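Local atomic coordinates of macrophage receptor MARCO (Mus musculus, PDB entry 2OY3), a protein that probably acts as a scavenger receptor of macrophages, recognising its ligands through a scavenger receptor cysteine-rich domain. Residues G27-D32 with I64-V69; D32-N37 with G51-S56. All blocks are in the same frame, centred on the assembly; numbering follows the deposited sequence.

Interaction 1: G27-D32 with I64-V69; sequences GTICDD and IWLDNV. With MG (magnesium ion), chain B; MG (magnesium ion), chain C.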
# COMPACT_ATOMS: atom_id res chain seq x y z
N GLY A 27 -5.61 -4.13 -6.88
CA GLY A 27 -5.89 -2.70 -6.83
C GLY A 27 -4.79 -1.94 -6.16
O GLY A 27 -3.85 -2.52 -5.61
N THR A 28 -4.92 -0.62 -6.16
CA THR A 28 -3.84 0.21 -5.60
C THR A 28 -4.21 0.86 -4.24
O THR A 28 -5.32 0.67 -3.72
CB THR A 28 -3.39 1.26 -6.63
OG1 THR A 28 -4.49 2.14 -6.88
CG2 THR A 28 -2.93 0.54 -7.93
N ILE A 29 -3.28 1.62 -3.68
CA ILE A 29 -3.44 2.23 -2.38
C ILE A 29 -3.15 3.71 -2.53
O ILE A 29 -2.01 4.13 -2.82
CB ILE A 29 -2.48 1.61 -1.33
CG1 ILE A 29 -2.75 0.07 -1.19
CG2 ILE A 29 -2.57 2.37 0.02
CD1 ILE A 29 -1.72 -0.69 -0.31
N CYS A 30 -4.18 4.52 -2.30
CA CYS A 30 -3.94 5.97 -2.32
C CYS A 30 -3.00 6.42 -1.17
O CYS A 30 -3.03 5.87 -0.07
CB CYS A 30 -5.26 6.73 -2.27
SG CYS A 30 -4.98 8.51 -2.43
N ASP A 31 -2.18 7.42 -1.47
CA ASP A 31 -1.07 7.83 -0.60
C ASP A 31 -1.48 8.84 0.51
O ASP A 31 -0.65 9.26 1.29
CB ASP A 31 0.13 8.33 -1.45
CG ASP A 31 -0.10 9.75 -2.07
OD1 ASP A 31 -1.14 10.38 -1.77
OD2 ASP A 31 0.77 10.21 -2.85
N ASP A 32 -2.76 9.22 0.56
CA ASP A 32 -3.21 10.10 1.66
C ASP A 32 -2.87 9.47 3.01
O ASP A 32 -3.41 8.42 3.37
CB ASP A 32 -4.70 10.43 1.56
CG ASP A 32 -5.06 11.16 0.26
OD1 ASP A 32 -4.29 12.05 -0.19
OD2 ASP A 32 -6.13 10.87 -0.31
N ILE A 64 -8.76 1.66 -7.17
CA ILE A 64 -8.00 2.12 -5.99
C ILE A 64 -8.74 1.55 -4.77
O ILE A 64 -9.91 1.87 -4.54
CB ILE A 64 -7.89 3.67 -5.94
CG1 ILE A 64 -7.19 4.17 -7.21
CG2 ILE A 64 -7.12 4.13 -4.70
CD1 ILE A 64 -7.27 5.64 -7.47
N TRP A 65 -8.10 0.64 -4.04
CA TRP A 65 -8.84 -0.11 -3.04
C TRP A 65 -8.78 0.51 -1.67
O TRP A 65 -9.69 0.29 -0.89
CB TRP A 65 -8.38 -1.60 -2.92
CG TRP A 65 -8.84 -2.55 -4.01
CD1 TRP A 65 -8.08 -3.55 -4.58
CD2 TRP A 65 -10.13 -2.62 -4.66
NE1 TRP A 65 -8.81 -4.24 -5.53
CE2 TRP A 65 -10.07 -3.68 -5.61
CE3 TRP A 65 -11.32 -1.88 -4.54
CZ2 TRP A 65 -11.17 -4.03 -6.43
CZ3 TRP A 65 -12.41 -2.20 -5.38
CH2 TRP A 65 -12.33 -3.28 -6.30
N LEU A 66 -7.67 1.17 -1.34
CA LEU A 66 -7.45 1.71 0.00
C LEU A 66 -7.06 3.17 -0.05
O LEU A 66 -6.47 3.63 -1.04
CB LEU A 66 -6.38 0.91 0.76
CG LEU A 66 -6.78 -0.51 1.17
CD1 LEU A 66 -5.54 -1.24 1.66
CD2 LEU A 66 -7.88 -0.48 2.22
N ASP A 67 -7.36 3.89 1.03
CA ASP A 67 -6.97 5.28 1.17
C ASP A 67 -6.86 5.49 2.66
O ASP A 67 -7.51 4.76 3.43
CB ASP A 67 -8.06 6.18 0.57
CG ASP A 67 -7.63 7.65 0.43
OD1 ASP A 67 -6.43 7.97 0.57
OD2 ASP A 67 -8.51 8.49 0.16
N ASN A 68 -6.02 6.43 3.08
CA ASN A 68 -5.92 6.79 4.49
C ASN A 68 -5.60 5.61 5.40
O ASN A 68 -6.30 5.38 6.40
CB ASN A 68 -7.23 7.48 4.95
CG ASN A 68 -7.50 8.75 4.16
OD1 ASN A 68 -6.80 9.75 4.30
ND2 ASN A 68 -8.49 8.69 3.28
N VAL A 69 -4.58 4.84 5.02
CA VAL A 69 -4.12 3.72 5.83
C VAL A 69 -3.42 4.24 7.10
O VAL A 69 -2.63 5.16 7.02
CB VAL A 69 -3.18 2.77 5.02
CG1 VAL A 69 -2.71 1.61 5.90
CG2 VAL A 69 -3.87 2.25 3.76
MG MG B . -4.36 13.46 -1.82
MG MG C . -0.84 6.37 7.77
O HOH W 1 -2.91 5.74 2.71
O HOH W 2 -2.59 12.43 -2.62
O HOH W 3 -5.80 12.29 -2.63
O HOH W 4 -6.00 14.54 -0.76
O HOH W 5 -4.42 14.95 -3.54
O HOH W 6 -2.75 14.61 -0.85

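Interaction 2: D32-N37 with G51-S56; sequences DDWDNN and GRALSS. With MG (magnesium ion), chain C; MG (magnesium ion), chain B.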
# COMPACT_ATOMS: atom_id res chain seq x y z
N ASP A 32 -2.76 9.22 0.56
CA ASP A 32 -3.21 10.10 1.66
C ASP A 32 -2.87 9.47 3.01
O ASP A 32 -3.41 8.42 3.37
CB ASP A 32 -4.70 10.43 1.56
CG ASP A 32 -5.06 11.16 0.26
OD1 ASP A 32 -4.29 12.05 -0.19
OD2 ASP A 32 -6.13 10.87 -0.31
N ASP A 33 -1.90 10.08 3.68
CA ASP A 33 -1.44 9.70 5.03
C ASP A 33 -0.65 8.38 5.05
O ASP A 33 -0.40 7.82 6.12
CB ASP A 33 -2.61 9.67 6.00
CG ASP A 33 -3.35 11.02 6.04
OD1 ASP A 33 -2.66 12.09 6.01
OD2 ASP A 33 -4.60 10.98 6.11
N TRP A 34 -0.24 7.91 3.88
CA TRP A 34 0.58 6.71 3.77
C TRP A 34 1.97 7.07 4.29
O TRP A 34 2.63 7.93 3.75
CB TRP A 34 0.66 6.29 2.28
CG TRP A 34 1.47 5.09 1.98
CD1 TRP A 34 2.71 5.06 1.42
CD2 TRP A 34 1.08 3.73 2.18
NE1 TRP A 34 3.14 3.76 1.29
CE2 TRP A 34 2.15 2.93 1.74
CE3 TRP A 34 -0.06 3.12 2.74
CZ2 TRP A 34 2.12 1.52 1.81
CZ3 TRP A 34 -0.10 1.70 2.80
CH2 TRP A 34 0.97 0.93 2.35
N ASP A 35 2.41 6.40 5.36
CA ASP A 35 3.71 6.70 5.92
C ASP A 35 4.56 5.44 6.17
O ASP A 35 4.13 4.33 5.85
CB ASP A 35 3.56 7.54 7.19
CG ASP A 35 2.94 6.77 8.38
OD1 ASP A 35 2.67 7.46 9.40
OD2 ASP A 35 2.71 5.52 8.35
N ASN A 36 5.72 5.65 6.77
CA ASN A 36 6.69 4.57 7.02
C ASN A 36 6.12 3.42 7.84
O ASN A 36 6.45 2.27 7.59
CB ASN A 36 7.96 5.12 7.67
CG ASN A 36 8.78 6.02 6.73
OD1 ASN A 36 8.53 6.11 5.54
ND2 ASN A 36 9.77 6.71 7.31
N ASN A 37 5.24 3.72 8.79
CA ASN A 37 4.57 2.65 9.54
C ASN A 37 3.75 1.74 8.64
O ASN A 37 3.83 0.52 8.76
CB ASN A 37 3.77 3.22 10.71
CG ASN A 37 4.67 3.78 11.78
OD1 ASN A 37 4.45 4.89 12.30
ND2 ASN A 37 5.74 3.06 12.07
N GLY A 51 9.98 -0.77 5.73
CA GLY A 51 9.74 -0.01 4.50
C GLY A 51 9.74 1.50 4.76
O GLY A 51 9.36 1.97 5.86
N ARG A 52 10.13 2.25 3.73
CA ARG A 52 9.93 3.68 3.66
C ARG A 52 8.74 3.95 2.73
O ARG A 52 8.67 3.36 1.65
CB ARG A 52 11.21 4.34 3.12
CG ARG A 52 11.13 5.87 3.01
CD ARG A 52 12.48 6.51 2.64
NE ARG A 52 12.94 6.16 1.30
CZ ARG A 52 12.56 6.80 0.20
NH1 ARG A 52 13.00 6.41 -0.99
NH2 ARG A 52 11.71 7.82 0.29
N ALA A 53 7.80 4.80 3.16
CA ALA A 53 6.68 5.24 2.32
C ALA A 53 7.13 6.04 1.10
O ALA A 53 7.93 6.98 1.19
CB ALA A 53 5.69 6.07 3.15
N LEU A 54 6.60 5.67 -0.06
CA LEU A 54 6.80 6.45 -1.29
C LEU A 54 5.46 7.10 -1.62
O LEU A 54 4.45 6.41 -1.83
CB LEU A 54 7.27 5.57 -2.44
CG LEU A 54 8.57 4.75 -2.20
CD1 LEU A 54 9.08 4.05 -3.48
CD2 LEU A 54 9.66 5.62 -1.58
N SER A 55 5.42 8.43 -1.57
CA SER A 55 4.19 9.16 -1.84
C SER A 55 4.13 9.37 -3.34
O SER A 55 5.15 9.68 -3.99
CB SER A 55 4.16 10.51 -1.07
OG SER A 55 5.37 11.23 -1.25
N SER A 56 2.93 9.20 -3.90
CA SER A 56 2.70 9.43 -5.33
C SER A 56 3.72 8.74 -6.22
O SER A 56 4.35 9.38 -7.07
CB SER A 56 2.59 10.93 -5.65
OG SER A 56 1.30 11.39 -5.29
MG MG C . -0.84 6.37 7.77
MG MG B . -4.36 13.46 -1.82
O HOH W 3 -5.80 12.29 -2.63
O HOH W 7 8.68 8.17 3.35
O HOH W 4 -6.00 14.54 -0.76
O HOH W 5 -4.42 14.95 -3.54
O HOH W 2 -2.59 12.43 -2.62
O HOH W 6 -2.75 14.61 -0.85

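Interaction 1: G27-D32 with I64-V69
The indole of W65 meets the backbone of G27 obliquely, its pyrrole corner leading, with CD1 3.3 Å from G27 CA. Y22 stacks on W65 edge-to-face, and NE1 is hydrogen-bonded to E25 O, which probably helps fix the rotation of the ring. At the other end two carboxylates come together, those of D32 and D67, their planes turned 46° apart. D32 OD2 lies only 3.0 Å from D67 OD1, two acceptors with no hydrogen bond between them. The CG of D67 is anti to its backbone N (chi1 -169°), which carries OD1 in beside the CB atoms of C30 and D32. D32 OD1 ligates a magnesium ion at 2.2 Å; five waters complete the octahedron, and one of them lies within hydrogen-bonding distance of D32 OD2. The cation probably offsets much of the negative charge gathered here, consistent with the acidic metal-binding clusters of other SRCR domains. Between these ends, residues 27-29 of strand 25-29 and strand 64-66 pair in parallel, their directions 53° apart, in the curled sheet of the SRCR fold. W65 forms a beta bulge: the pairing steps from T28-I64 to I29-L66, and T28 O accepts a hydrogen bond from W65 N (2.8 Å) and a weak one from L66 N (3.4 Å). The ladder resumes with C30 N bonded to L66 O. On the face carrying I29 and L66, the CG2 methyl of I29 packs 4.0 Å from V69 CG2 and against L66 CB. T28 and I64 occupy the other face; the T28 hydroxyl lies against I64 CG1 and is hydrogen-bonded to D96. The strand ends are stitched by a water that donates to C30 O and D32 O and accepts from V69 N, while C30 is tied to C91 by a disulfide.

Interaction 2: D32-N37 with G51-S56
A53 and N36 join strand 51-54 to the start of helix 36-44 through a side chain that stands in for a backbone partner. With its CG beside the backbone N (chi1 -68°), N36 brings its amide to the strand backbone, and OD1 accepts the A53 N-H at 2.8 Å in a fairly straight bond (158° at the hydrogen), the donor tilted somewhat from the carbonyl plane. The same oxygen lies 3.4 Å from R52 CA and rests beside R52 CG. The R52 chain then bends at chi3; L54 CD2 lies against one guanidinium face, offset toward its rim, while NH1 makes a salt bridge with E100. The methyl of A53 points into the turn ahead of the helix: CB is 3.3 Å from D35 C and 3.6 Å from W34 CD1. W34 reaches it with CG anti to the backbone N (chi1 179°), and its NE1 is bonded to G98 O. D35, at the N-cap position, caps with its side chain a backbone N in the first turn of the helix. Between the N36 and G51 backbones, the T40 hydroxyl bonds to both N36 O and G51 N. A water donates to N36 OD1 at 3.0 Å and to A53 O at 2.6 Å, so the asparagine oxygen is gripped by two donors and its amide orientation is probably well fixed despite its exposure.

Overall arrangement
From the N terminus, the chain leaves strand 25-29, passes D32, which belongs to both interactions, and enters helix 36-44. After the helix, strand 51-54 returns to the helix start and closes the shorter loop, interaction 2. Strand 64-66 then comes back to strand 25-29 and closes the longer loop, interaction 1, so the shorter closure lies wholly within the longer one. The two are in direct touch: D31 OD2 probably bonds to S56 OG, and I29 CG2 packs on W34 CE3. A second magnesium links them again, with V69 O, D33 O and D38 OD2 among its ligands, tying the loop after strand 64-66 to the turn before the helix and to the helix itself.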